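Local structure of lipoprotein LPPX (Mycobacterium tuberculosis, 2BYO) at residues Val43-Thr48 and Ile193-Ser198; Lys146-Ile151 and Pro168-Ile173; Asp61-Ala66 and Glu202-Asp207. The protein probably carries phthiocerol dimycocerosates from the cell membrane towards the outer membrane, enclosing the lipid in a large hydrophobic cavity. All blocks are in the same frame, centred on the assembly; numbering follows the deposited sequence.

Contact 1: Val43-Thr48 and Ile193-Ser198. With LNL (alpha-linolenic acid), chain K; HXA (docosa-4,7,10,13,16,19-hexaenoic acid), chain I.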
loop_
_atom_site.group_PDB
_atom_site.type_symbol
_atom_site.label_atom_id
_atom_site.label_comp_id
_atom_site.label_asym_id
_atom_site.label_seq_id
_atom_site.Cartn_x
_atom_site.Cartn_y
_atom_site.Cartn_z
ATOM N N VAL A 43 -1.177 7.097 5.174
ATOM C CA VAL A 43 -0.618 6.474 3.976
ATOM C C VAL A 43 -0.519 7.482 2.826
ATOM O O VAL A 43 -1.483 8.222 2.530
ATOM C CB VAL A 43 -1.443 5.252 3.515
ATOM C CG1 VAL A 43 -0.967 4.768 2.168
ATOM C CG2 VAL A 43 -1.311 4.110 4.512
ATOM N N ALA A 44 0.665 7.509 2.209
ATOM C CA ALA A 44 0.925 8.287 1.019
ATOM C C ALA A 44 1.199 7.331 -0.130
ATOM O O ALA A 44 2.159 6.543 -0.100
ATOM C CB ALA A 44 2.101 9.201 1.239
ATOM N N VAL A 45 0.337 7.380 -1.131
ATOM C CA VAL A 45 0.503 6.594 -2.345
ATOM C C VAL A 45 1.010 7.497 -3.466
ATOM O O VAL A 45 0.452 8.559 -3.717
ATOM C CB VAL A 45 -0.818 5.925 -2.769
ATOM C CG1 VAL A 45 -0.624 5.126 -4.056
ATOM C CG2 VAL A 45 -1.353 5.020 -1.646
ATOM N N ARG A 46 2.077 7.076 -4.125
ATOM C CA ARG A 46 2.590 7.764 -5.295
ATOM C C ARG A 46 2.760 6.727 -6.394
ATOM O O ARG A 46 2.942 5.536 -6.109
ATOM C CB ARG A 46 3.950 8.423 -4.993
ATOM C CG ARG A 46 3.918 9.473 -3.866
ATOM C CD ARG A 46 3.180 10.753 -4.268
ATOM N NE ARG A 46 3.157 11.719 -3.161
ATOM C CZ ARG A 46 2.247 11.772 -2.181
ATOM N NH1 ARG A 46 1.221 10.929 -2.133
ATOM N NH2 ARG A 46 2.361 12.691 -1.233
ATOM N N THR A 47 2.699 7.181 -7.643
ATOM C CA THR A 47 2.919 6.316 -8.785
ATOM C C THR A 47 3.823 7.015 -9.791
ATOM O O THR A 47 3.912 8.241 -9.803
ATOM C CB THR A 47 1.584 5.934 -9.505
ATOM O OG1 THR A 47 0.904 7.110 -9.950
ATOM C CG2 THR A 47 0.665 5.154 -8.588
ATOM N N THR A 48 4.492 6.211 -10.619
ATOM C CA THR A 48 5.176 6.685 -11.813
ATOM C C THR A 48 4.623 5.918 -13.014
ATOM O O THR A 48 4.066 4.822 -12.866
ATOM C CB THR A 48 6.702 6.444 -11.768
ATOM O OG1 THR A 48 6.963 5.042 -11.835
ATOM C CG2 THR A 48 7.323 6.998 -10.488
ATOM N N ILE A 193 4.024 1.562 -8.203
ATOM C CA ILE A 193 3.207 2.030 -7.087
ATOM C C ILE A 193 4.086 2.023 -5.852
ATOM O O ILE A 193 4.808 1.054 -5.594
ATOM C CB ILE A 193 1.976 1.138 -6.837
ATOM C CG1 ILE A 193 1.145 0.994 -8.108
ATOM C CG2 ILE A 193 1.112 1.719 -5.705
ATOM C CD1 ILE A 193 0.017 -0.036 -8.017
ATOM N N GLN A 194 4.031 3.116 -5.102
ATOM C CA GLN A 194 4.808 3.259 -3.892
ATOM C C GLN A 194 3.872 3.656 -2.765
ATOM O O GLN A 194 3.045 4.562 -2.922
ATOM C CB GLN A 194 5.832 4.355 -4.073
ATOM C CG GLN A 194 6.669 4.629 -2.828
ATOM C CD GLN A 194 7.477 5.882 -3.001
ATOM O OE1 GLN A 194 6.984 6.985 -2.747
ATOM N NE2 GLN A 194 8.700 5.731 -3.495
ATOM N N LEU A 195 4.010 2.981 -1.637
ATOM C CA LEU A 195 3.176 3.245 -0.485
ATOM C C LEU A 195 4.065 3.536 0.704
ATOM O O LEU A 195 4.884 2.709 1.094
ATOM C CB LEU A 195 2.279 2.043 -0.220
ATOM C CG LEU A 195 1.184 2.323 0.791
ATOM C CD1 LEU A 195 -0.075 1.571 0.403
ATOM C CD2 LEU A 195 1.633 1.981 2.223
ATOM N N THR A 196 3.906 4.723 1.268
ATOM C CA THR A 196 4.712 5.162 2.386
ATOM C C THR A 196 3.807 5.379 3.608
ATOM O O THR A 196 2.814 6.112 3.537
ATOM C CB THR A 196 5.480 6.449 2.004
ATOM O OG1 THR A 196 6.283 6.184 0.842
ATOM C CG2 THR A 196 6.385 6.936 3.145
ATOM N N GLN A 197 4.152 4.715 4.718
ATOM C CA GLN A 197 3.424 4.870 5.984
ATOM C C GLN A 197 4.094 5.896 6.905
ATOM O O GLN A 197 5.322 6.060 6.900
ATOM C CB GLN A 197 3.350 3.536 6.743
ATOM C CG GLN A 197 2.574 2.422 6.051
ATOM C CD GLN A 197 2.537 1.136 6.862
ATOM O OE1 GLN A 197 2.856 1.120 8.056
ATOM N NE2 GLN A 197 2.131 0.052 6.218
ATOM N N SER A 198 3.270 6.543 7.726
ATOM C CA SER A 198 3.734 7.436 8.787
ATOM C C SER A 198 2.620 7.601 9.807
ATOM O O SER A 198 1.522 7.069 9.634
ATOM C CB SER A 198 4.132 8.796 8.202
ATOM O OG SER A 198 3.039 9.380 7.507
HETATM O O1 LNL K . -8.785 -0.076 0.110
HETATM C C1 LNL K . -8.680 1.120 0.473
HETATM O O2 LNL K . -8.530 2.052 -0.352
HETATM C C2 LNL K . -8.762 1.454 1.952
HETATM C C3 LNL K . -7.383 1.605 2.583
HETATM C C4 LNL K . -6.756 2.978 2.311
HETATM C C5 LNL K . -5.550 2.977 1.360
HETATM C C6 LNL K . -4.506 1.880 1.638
HETATM C C7 LNL K . -3.695 1.561 0.380
HETATM C C8 LNL K . -4.322 0.461 -0.485
HETATM C C9 LNL K . -3.267 -0.389 -1.197
HETATM C C10 LNL K . -3.196 -0.151 -2.705
HETATM C C11 LNL K . -2.061 0.805 -3.017
HETATM C C12 LNL K . -0.768 0.448 -3.023
HETATM C C13 LNL K . -0.275 -0.958 -2.735
HETATM C C14 LNL K . 1.185 -0.953 -2.282
HETATM C C15 LNL K . 2.191 -1.112 -3.424
HETATM C C16 LNL K . 3.400 -1.947 -2.997
HETATM C C17 LNL K . 3.075 -3.441 -2.922
HETATM C C18 LNL K . 4.293 -4.301 -2.642
HETATM C C1 HXA I . -4.983 -6.251 8.040
HETATM O O1 HXA I . -5.931 -6.967 8.446
HETATM O O2 HXA I . -4.199 -6.610 7.133
HETATM C C2 HXA I . -4.783 -4.898 8.693
HETATM C C3 HXA I . -4.475 -3.811 7.660
HETATM C C4 HXA I . -5.007 -2.443 8.107
HETATM C C5 HXA I . -3.902 -1.435 8.435
HETATM C C6 HXA I . -3.791 -0.316 7.394
HETATM C C7 HXA I . -2.464 -0.346 6.648
HETATM C C8 HXA I . -2.614 0.198 5.232
HETATM C C9 HXA I . -1.272 0.188 4.498
HETATM C C10 HXA I . -1.180 -0.891 3.416
HETATM C C11 HXA I . -0.522 -2.185 3.904
HETATM C C12 HXA I . 0.906 -2.361 3.382
HETATM C C13 HXA I . 0.958 -3.039 2.007
HETATM C C14 HXA I . 1.408 -4.504 2.070
HETATM C C15 HXA I . 2.700 -4.741 1.286
HETATM C C16 HXA I . 3.047 -6.227 1.257
HETATM C C17 HXA I . 4.518 -6.471 0.939
HETATM C C18 HXA I . 4.705 -7.835 0.266
HETATM C C19 HXA I . 6.117 -8.393 0.434
HETATM C C20 HXA I . 7.069 -7.835 -0.619
HETATM C C21 HXA I . 8.468 -8.435 -0.482
HETATM C C22 HXA I . 9.557 -7.575 -1.100
HETATM O O HOH W 1 4.839 7.129 -1.127
#
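Val-43 drives a methyl into the fork of Leu-195: its CG1 lies 3.5 Å from CG of the leucine and touches both CD1 and CD2. The two side chains cross obliquely. CG1 of Val-43 stands anti to the backbone N (chi1 171°), which leaves CG2 to point into the cavity and lie 3.9 Å from C9 of the docosahexaenoic acid. CD1 of Leu-195 approaches C7 of the linolenic acid at 3.6 Å while CD2 faces C9 of the other lipid, and the leucine fork is wedged between two acyl chains. Next along, Val-45 and Ile-193 lie side by side, and CG2 of Ile-193 rests 3.5 Å from C12 of the linolenic acid. Branched aliphatic residues suit this wall because their methyls make a bumpy, apolar surface against which flexible chains can settle. Strands 40-49 and 191-198, first and last in chain order, are neighbours in the middle of the U-shaped half-barrel sheet, joined by antiparallel backbone hydrogen bonds pairing Ala-44 with Thr-196 and Arg-46 with Gln-194; the face of Val-43 and Leu-195 lines the hydrophobic cavity. Gln-197 brings a polar end to the same face: its NE2 lies near C9 of the docosahexaenoic acid, while OE1 is bonded to Trp-200. The other face is hydrophilic. Beside the small Ala-44, a water is gripped by three groups, donating to Ala-44 O and to Gln-194 OE1 (2.7 Å) and bonding to Thr-196 OG1, which is also hydrogen-bonded to Arg-183. CB and CG of Arg-46 pass near Gln-194 OE1; beyond them chi2 (-70°) turns CD aside. NH1 returns over the carbonyl plane of Val-45 to bond its oxygen at 3.0 Å, and NH2 forms a salt bridge with Asp-61.

Contact 2: Lys146-Ile151 and Pro168-Ile173. With HXA (docosa-4,7,10,13,16,19-hexaenoic acid), chain I.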
loop_
_atom_site.group_PDB
_atom_site.type_symbol
_atom_site.label_atom_id
_atom_site.label_comp_id
_atom_site.label_asym_id
_atom_site.label_seq_id
_atom_site.Cartn_x
_atom_site.Cartn_y
_atom_site.Cartn_z
ATOM N N LYS A 146 16.352 -2.110 3.538
ATOM C CA LYS A 146 15.791 -2.236 2.207
ATOM C C LYS A 146 15.930 -3.684 1.771
ATOM O O LYS A 146 17.026 -4.227 1.779
ATOM C CB LYS A 146 16.519 -1.316 1.228
ATOM C CG LYS A 146 15.946 -1.323 -0.176
ATOM C CD LYS A 146 16.838 -0.538 -1.129
ATOM C CE LYS A 146 16.247 -0.492 -2.544
ATOM N NZ LYS A 146 17.146 0.222 -3.492
ATOM N N ILE A 147 14.810 -4.311 1.432
ATOM C CA ILE A 147 14.799 -5.688 0.976
ATOM C C ILE A 147 13.997 -5.751 -0.305
ATOM O O ILE A 147 12.846 -5.326 -0.342
ATOM C CB ILE A 147 14.181 -6.658 2.014
ATOM C CG1 ILE A 147 14.936 -6.568 3.337
ATOM C CG2 ILE A 147 14.222 -8.115 1.489
ATOM C CD1 ILE A 147 14.345 -7.403 4.442
ATOM N N THR A 148 14.625 -6.271 -1.354
ATOM C CA THR A 148 13.978 -6.462 -2.635
ATOM C C THR A 148 13.581 -7.912 -2.780
ATOM O O THR A 148 14.129 -8.787 -2.126
ATOM C CB THR A 148 14.917 -6.101 -3.801
ATOM O OG1 THR A 148 16.135 -6.849 -3.682
ATOM C CG2 THR A 148 15.242 -4.623 -3.790
ATOM N N GLY A 149 12.648 -8.168 -3.676
ATOM C CA GLY A 149 12.151 -9.523 -3.896
ATOM C C GLY A 149 11.296 -9.537 -5.136
ATOM O O GLY A 149 10.998 -8.481 -5.692
ATOM N N THR A 150 10.904 -10.730 -5.567
ATOM C CA THR A 150 10.086 -10.889 -6.751
ATOM C C THR A 150 8.744 -11.508 -6.340
ATOM O O THR A 150 8.706 -12.519 -5.644
ATOM C CB THR A 150 10.838 -11.723 -7.793
ATOM O OG1 THR A 150 11.947 -10.950 -8.275
ATOM C CG2 THR A 150 9.940 -12.123 -8.968
ATOM N N ILE A 151 7.655 -10.860 -6.749
ATOM C CA ILE A 151 6.304 -11.254 -6.358
ATOM C C ILE A 151 5.647 -12.008 -7.517
ATOM O O ILE A 151 5.664 -11.534 -8.646
ATOM C CB ILE A 151 5.470 -10.004 -5.950
ATOM C CG1 ILE A 151 6.142 -9.310 -4.756
ATOM C CG2 ILE A 151 4.031 -10.384 -5.602
ATOM C CD1 ILE A 151 5.380 -8.115 -4.204
ATOM N N PRO A 168 9.165 -7.221 -9.767
ATOM C CA PRO A 168 10.027 -6.824 -8.663
ATOM C C PRO A 168 9.290 -5.918 -7.681
ATOM O O PRO A 168 8.460 -5.100 -8.081
ATOM C CB PRO A 168 11.180 -6.063 -9.330
ATOM C CG PRO A 168 10.808 -5.850 -10.735
ATOM C CD PRO A 168 9.545 -6.586 -11.043
ATOM N N ALA A 169 9.592 -6.099 -6.407
ATOM C CA ALA A 169 9.039 -5.288 -5.353
ATOM C C ALA A 169 10.144 -4.973 -4.349
ATOM O O ALA A 169 11.215 -5.613 -4.359
ATOM C CB ALA A 169 7.889 -6.016 -4.680
ATOM N N THR A 170 9.884 -3.978 -3.505
ATOM C CA THR A 170 10.822 -3.562 -2.472
ATOM C C THR A 170 10.060 -3.174 -1.212
ATOM O O THR A 170 8.962 -2.623 -1.300
ATOM C CB THR A 170 11.649 -2.346 -2.918
ATOM O OG1 THR A 170 12.218 -2.594 -4.212
ATOM C CG2 THR A 170 12.793 -2.052 -1.891
ATOM N N VAL A 171 10.623 -3.495 -0.049
ATOM C CA VAL A 171 10.084 -3.015 1.222
ATOM C C VAL A 171 11.205 -2.364 2.019
ATOM O O VAL A 171 12.367 -2.774 1.911
ATOM C CB VAL A 171 9.432 -4.140 2.080
ATOM C CG1 VAL A 171 8.239 -4.758 1.345
ATOM C CG2 VAL A 171 10.441 -5.213 2.480
ATOM N N TRP A 172 10.841 -1.360 2.809
ATOM C CA TRP A 172 11.764 -0.667 3.693
ATOM C C TRP A 172 11.227 -0.761 5.108
ATOM O O TRP A 172 10.135 -0.249 5.404
ATOM C CB TRP A 172 11.875 0.793 3.286
ATOM C CG TRP A 172 12.637 1.056 2.013
ATOM C CD1 TRP A 172 13.955 1.392 1.913
ATOM C CD2 TRP A 172 12.122 1.056 0.670
ATOM N NE1 TRP A 172 14.299 1.583 0.599
ATOM C CE2 TRP A 172 13.197 1.381 -0.188
ATOM C CE3 TRP A 172 10.864 0.796 0.106
ATOM C CZ2 TRP A 172 13.050 1.471 -1.578
ATOM C CZ3 TRP A 172 10.720 0.883 -1.273
ATOM C CH2 TRP A 172 11.810 1.210 -2.100
ATOM N N ILE A 173 11.995 -1.414 5.978
ATOM C CA ILE A 173 11.533 -1.799 7.301
ATOM C C ILE A 173 12.353 -1.081 8.346
ATOM O O ILE A 173 13.574 -1.213 8.375
ATOM C CB ILE A 173 11.641 -3.333 7.518
ATOM C CG1 ILE A 173 10.764 -4.071 6.497
ATOM C CG2 ILE A 173 11.220 -3.719 8.942
ATOM C CD1 ILE A 173 11.108 -5.525 6.353
HETATM C C1 HXA I . -4.983 -6.251 8.040
HETATM O O1 HXA I . -5.931 -6.967 8.446
HETATM O O2 HXA I . -4.199 -6.610 7.133
HETATM C C2 HXA I . -4.783 -4.898 8.693
HETATM C C3 HXA I . -4.475 -3.811 7.660
HETATM C C4 HXA I . -5.007 -2.443 8.107
HETATM C C5 HXA I . -3.902 -1.435 8.435
HETATM C C6 HXA I . -3.791 -0.316 7.394
HETATM C C7 HXA I . -2.464 -0.346 6.648
HETATM C C8 HXA I . -2.614 0.198 5.232
HETATM C C9 HXA I . -1.272 0.188 4.498
HETATM C C10 HXA I . -1.180 -0.891 3.416
HETATM C C11 HXA I . -0.522 -2.185 3.904
HETATM C C12 HXA I . 0.906 -2.361 3.382
HETATM C C13 HXA I . 0.958 -3.039 2.007
HETATM C C14 HXA I . 1.408 -4.504 2.070
HETATM C C15 HXA I . 2.700 -4.741 1.286
HETATM C C16 HXA I . 3.047 -6.227 1.257
HETATM C C17 HXA I . 4.518 -6.471 0.939
HETATM C C18 HXA I . 4.705 -7.835 0.266
HETATM C C19 HXA I . 6.117 -8.393 0.434
HETATM C C20 HXA I . 7.069 -7.835 -0.619
HETATM C C21 HXA I . 8.468 -8.435 -0.482
HETATM C C22 HXA I . 9.557 -7.575 -1.100
#
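The carbonyl oxygen of Ile-147 is approached by two groups of the facing strand: Val-171 N donates to it at 2.9 Å, and the CA-H of Thr-170 makes a longer contact beside that bond. Ile-147 N donates in return to Val-171 O, nearly straight at 170° at the hydrogen. Gly-149 and Ala-169 form the next hydrogen-bonded pair. On the face of Lys-146 and Trp-172 the two side chains run side by side. Chi1 of the lysine (-177°) sets CG anti to the backbone N, 3.4 Å from Trp-172 NE1, and the extended chain beyond carries CE past CZ2. The indole N-H is itself taken up by Glu-137. Thr-170 sets CG2 over one face of the indole near its rim, and the same methyl touches CG of Lys-146 at 3.7 Å. A long aliphatic stem with a charged tip suits this partly exposed flank. Strands 142-151 and 167-174 are antiparallel neighbours towards one end of the half-barrel sheet, and the opposite face closes on the far end of the docosahexaenoic acid. There Val-171 CG1 lies 3.8 Å from C20, and Ile-151 CD1 also borders that carbon. Gly-149 has no side chain, which leaves room for the terminal C22, 4.3 Å from the glycine CA. At Ala-169 the neighbour is a side chain: Ile-151 extends CD1 to within 3.3 Å of its CB, tighter than usual for two methyl carbons. Further along, Ile-147 CB packs on Val-171 CG2. CD1 of Ile-147 lies 4.2 Å from CD1 of Ile-173. Thr-148, lying beside Thr-170, turns its hydroxyl to Gln-134 on strand 129-139.

Contact 3: Asp61-Ala66 and Glu202-Asp207. With ZN (zinc ion), chain C.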
loop_
_atom_site.group_PDB
_atom_site.type_symbol
_atom_site.label_atom_id
_atom_site.label_comp_id
_atom_site.label_asym_id
_atom_site.label_seq_id
_atom_site.Cartn_x
_atom_site.Cartn_y
_atom_site.Cartn_z
ATOM N N ASP A 61 -2.920 10.865 -0.240
ATOM C CA ASP A 61 -2.491 10.985 1.141
ATOM C C ASP A 61 -3.735 10.812 1.978
ATOM O O ASP A 61 -4.670 11.625 1.887
ATOM C CB ASP A 61 -1.846 12.335 1.419
ATOM C CG ASP A 61 -0.441 12.409 0.881
ATOM O OD1 ASP A 61 -0.295 12.609 -0.336
ATOM O OD2 ASP A 61 0.508 12.242 1.671
ATOM N N VAL A 62 -3.732 9.759 2.794
ATOM C CA VAL A 62 -4.945 9.264 3.429
ATOM C C VAL A 62 -4.698 8.875 4.891
ATOM O O VAL A 62 -3.745 8.173 5.203
ATOM C CB VAL A 62 -5.500 8.050 2.629
ATOM C CG1 VAL A 62 -6.811 7.542 3.214
ATOM C CG2 VAL A 62 -5.730 8.445 1.170
ATOM N N ASP A 63 -5.572 9.336 5.776
ATOM C CA ASP A 63 -5.595 8.877 7.160
ATOM C C ASP A 63 -6.484 7.648 7.250
ATOM O O ASP A 63 -7.584 7.649 6.710
ATOM C CB ASP A 63 -6.140 9.965 8.078
ATOM C CG ASP A 63 -5.154 11.082 8.300
ATOM O OD1 ASP A 63 -3.936 10.885 8.102
ATOM O OD2 ASP A 63 -5.591 12.177 8.687
ATOM N N VAL A 64 -5.995 6.606 7.927
ATOM C CA VAL A 64 -6.686 5.326 7.990
ATOM C C VAL A 64 -6.913 4.931 9.439
ATOM O O VAL A 64 -5.992 4.984 10.259
ATOM C CB VAL A 64 -5.880 4.201 7.295
ATOM C CG1 VAL A 64 -6.628 2.866 7.384
ATOM C CG2 VAL A 64 -5.609 4.551 5.838
ATOM N N ARG A 65 -8.150 4.549 9.745
ATOM C CA ARG A 65 -8.474 3.865 10.988
ATOM C C ARG A 65 -8.750 2.399 10.660
ATOM O O ARG A 65 -9.536 2.100 9.762
ATOM C CB ARG A 65 -9.694 4.488 11.660
ATOM C CG ARG A 65 -10.016 3.892 13.018
ATOM C CD ARG A 65 -11.369 4.384 13.497
ATOM N NE ARG A 65 -12.440 3.887 12.634
ATOM C CZ ARG A 65 -13.630 4.462 12.490
ATOM N NH1 ARG A 65 -13.929 5.581 13.152
ATOM N NH2 ARG A 65 -14.530 3.920 11.673
ATOM N N ALA A 66 -8.113 1.497 11.405
ATOM C CA ALA A 66 -8.110 0.071 11.052
ATOM C C ALA A 66 -9.439 -0.627 11.317
ATOM O O ALA A 66 -9.871 -1.440 10.511
ATOM C CB ALA A 66 -6.972 -0.667 11.771
ATOM N N GLU A 202 -1.166 7.611 15.614
ATOM C CA GLU A 202 -1.556 8.984 15.922
ATOM C C GLU A 202 -3.033 9.113 15.551
ATOM O O GLU A 202 -3.455 8.604 14.515
ATOM C CB GLU A 202 -0.681 9.989 15.169
ATOM C CG GLU A 202 0.799 9.900 15.588
ATOM C CD GLU A 202 1.732 10.823 14.810
ATOM O OE1 GLU A 202 1.281 11.846 14.261
ATOM O OE2 GLU A 202 2.936 10.514 14.738
ATOM N N PRO A 203 -3.827 9.766 16.401
ATOM C CA PRO A 203 -5.271 9.750 16.209
ATOM C C PRO A 203 -5.720 10.419 14.907
ATOM O O PRO A 203 -5.057 11.315 14.407
ATOM C CB PRO A 203 -5.809 10.478 17.456
ATOM C CG PRO A 203 -4.674 11.245 17.996
ATOM C CD PRO A 203 -3.426 10.543 17.584
ATOM N N VAL A 204 -6.812 9.930 14.340
ATOM C CA VAL A 204 -7.314 10.408 13.053
ATOM C C VAL A 204 -8.791 10.697 13.198
ATOM O O VAL A 204 -9.461 10.128 14.055
ATOM C CB VAL A 204 -7.105 9.363 11.896
ATOM C CG1 VAL A 204 -5.639 9.099 11.648
ATOM C CG2 VAL A 204 -7.852 8.038 12.164
ATOM N N ASN A 205 -9.294 11.597 12.363
ATOM C CA ASN A 205 -10.716 11.890 12.301
ATOM C C ASN A 205 -11.174 11.515 10.900
ATOM O O ASN A 205 -10.835 12.200 9.933
ATOM C CB ASN A 205 -10.963 13.369 12.589
ATOM C CG ASN A 205 -12.425 13.756 12.463
ATOM O OD1 ASN A 205 -13.321 12.943 12.698
ATOM N ND2 ASN A 205 -12.675 15.013 12.102
ATOM N N VAL A 206 -11.899 10.406 10.788
ATOM C CA VAL A 206 -12.282 9.866 9.477
ATOM C C VAL A 206 -13.792 9.813 9.284
ATOM O O VAL A 206 -14.263 9.308 8.262
ATOM C CB VAL A 206 -11.641 8.465 9.205
ATOM C CG1 VAL A 206 -10.137 8.597 9.033
ATOM C CG2 VAL A 206 -11.965 7.472 10.309
ATOM N N ASP A 207 -14.537 10.343 10.258
ATOM C CA ASP A 207 -15.993 10.471 10.162
ATOM C C ASP A 207 -16.565 11.507 11.143
ATOM O O ASP A 207 -16.007 11.749 12.219
ATOM C CB ASP A 207 -16.695 9.110 10.356
ATOM C CG ASP A 207 -16.079 8.262 11.474
ATOM O OD1 ASP A 207 -15.801 7.070 11.216
ATOM O OD2 ASP A 207 -15.887 8.768 12.603
HETATM ZN ZN ZN C . 0.494 12.699 3.670
HETATM O O HOH W 2 2.671 12.751 4.289
HETATM O O HOH W 3 -0.497 14.902 3.895
#
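Val-204 sets its CG1 against CB of Asp-63, 3.7 Å away, as the C-terminal tail passes strand 57-65 of the half-barrel. The tail has no regular structure here, and the two segments share no backbone hydrogen bond; the contact is made by side chains, partly against the strand's backbone carbonyls. Asp-63 and Arg-65 point toward the tail, whereas Val-64 between them points away and touches a linolenic acid in the cavity, the usual in-and-out pattern of a strand with a greasy and a polar face. Asp-63 and Val-204 slide past each other in opposite directions. Chi1 of the aspartate (-74°) sets CG beside the backbone N, 3.9 Å from Val-204 CG1. Its OD1 binds a zinc ion together with His-42. Val-204 and Val-206 both place CG1 anti to the carbonyl carbon, with CG2 between N and the carbonyl carbon, and the methyls divide the work: CG2 of Val-204 touches Arg-65 CB at 4.0 Å, and CG1 of Val-206 lies 3.6 Å from Asp-63 O. Arg-65 starts extended and then bends at chi3 (66°), with NE bonded to Pro-68 O. Val-206 CG2 lies over one face of its guanidinium, 3.9 Å from NH1 and offset toward the rim. Asp-207, the last residue and poorly ordered, crosses Arg-65 at about a right angle; its OD1 forms a weak salt-bridging bond with NH1 at 3.1 Å. Earlier in the strand Asp-61 serves another zinc, bound by its OD2, His-42 NE2 and two waters, the nearer of them 2.3 Å from the metal.

How the contacts relate
All three contacts belong to one antiparallel sheet, but they sit at different depths and places. Contact 1 lies nearest the middle of the chain and contact 2 towards one end of the sheet; each is a strand pair with a mainly apolar face toward the lipids and a more polar outer face, and their nearest atoms are about 6 Å apart. Contact 3, on the other side of the chain's centre from contact 2, is more superficial: a tail resting on valine methyls, with a weak salt bridge at its poorly ordered end. Contacts 1 and 3 join directly through neighbouring strands 40-49 and 57-65, by a probable Val-62 N to Val-43 O bond and by a charged pair on the outer face.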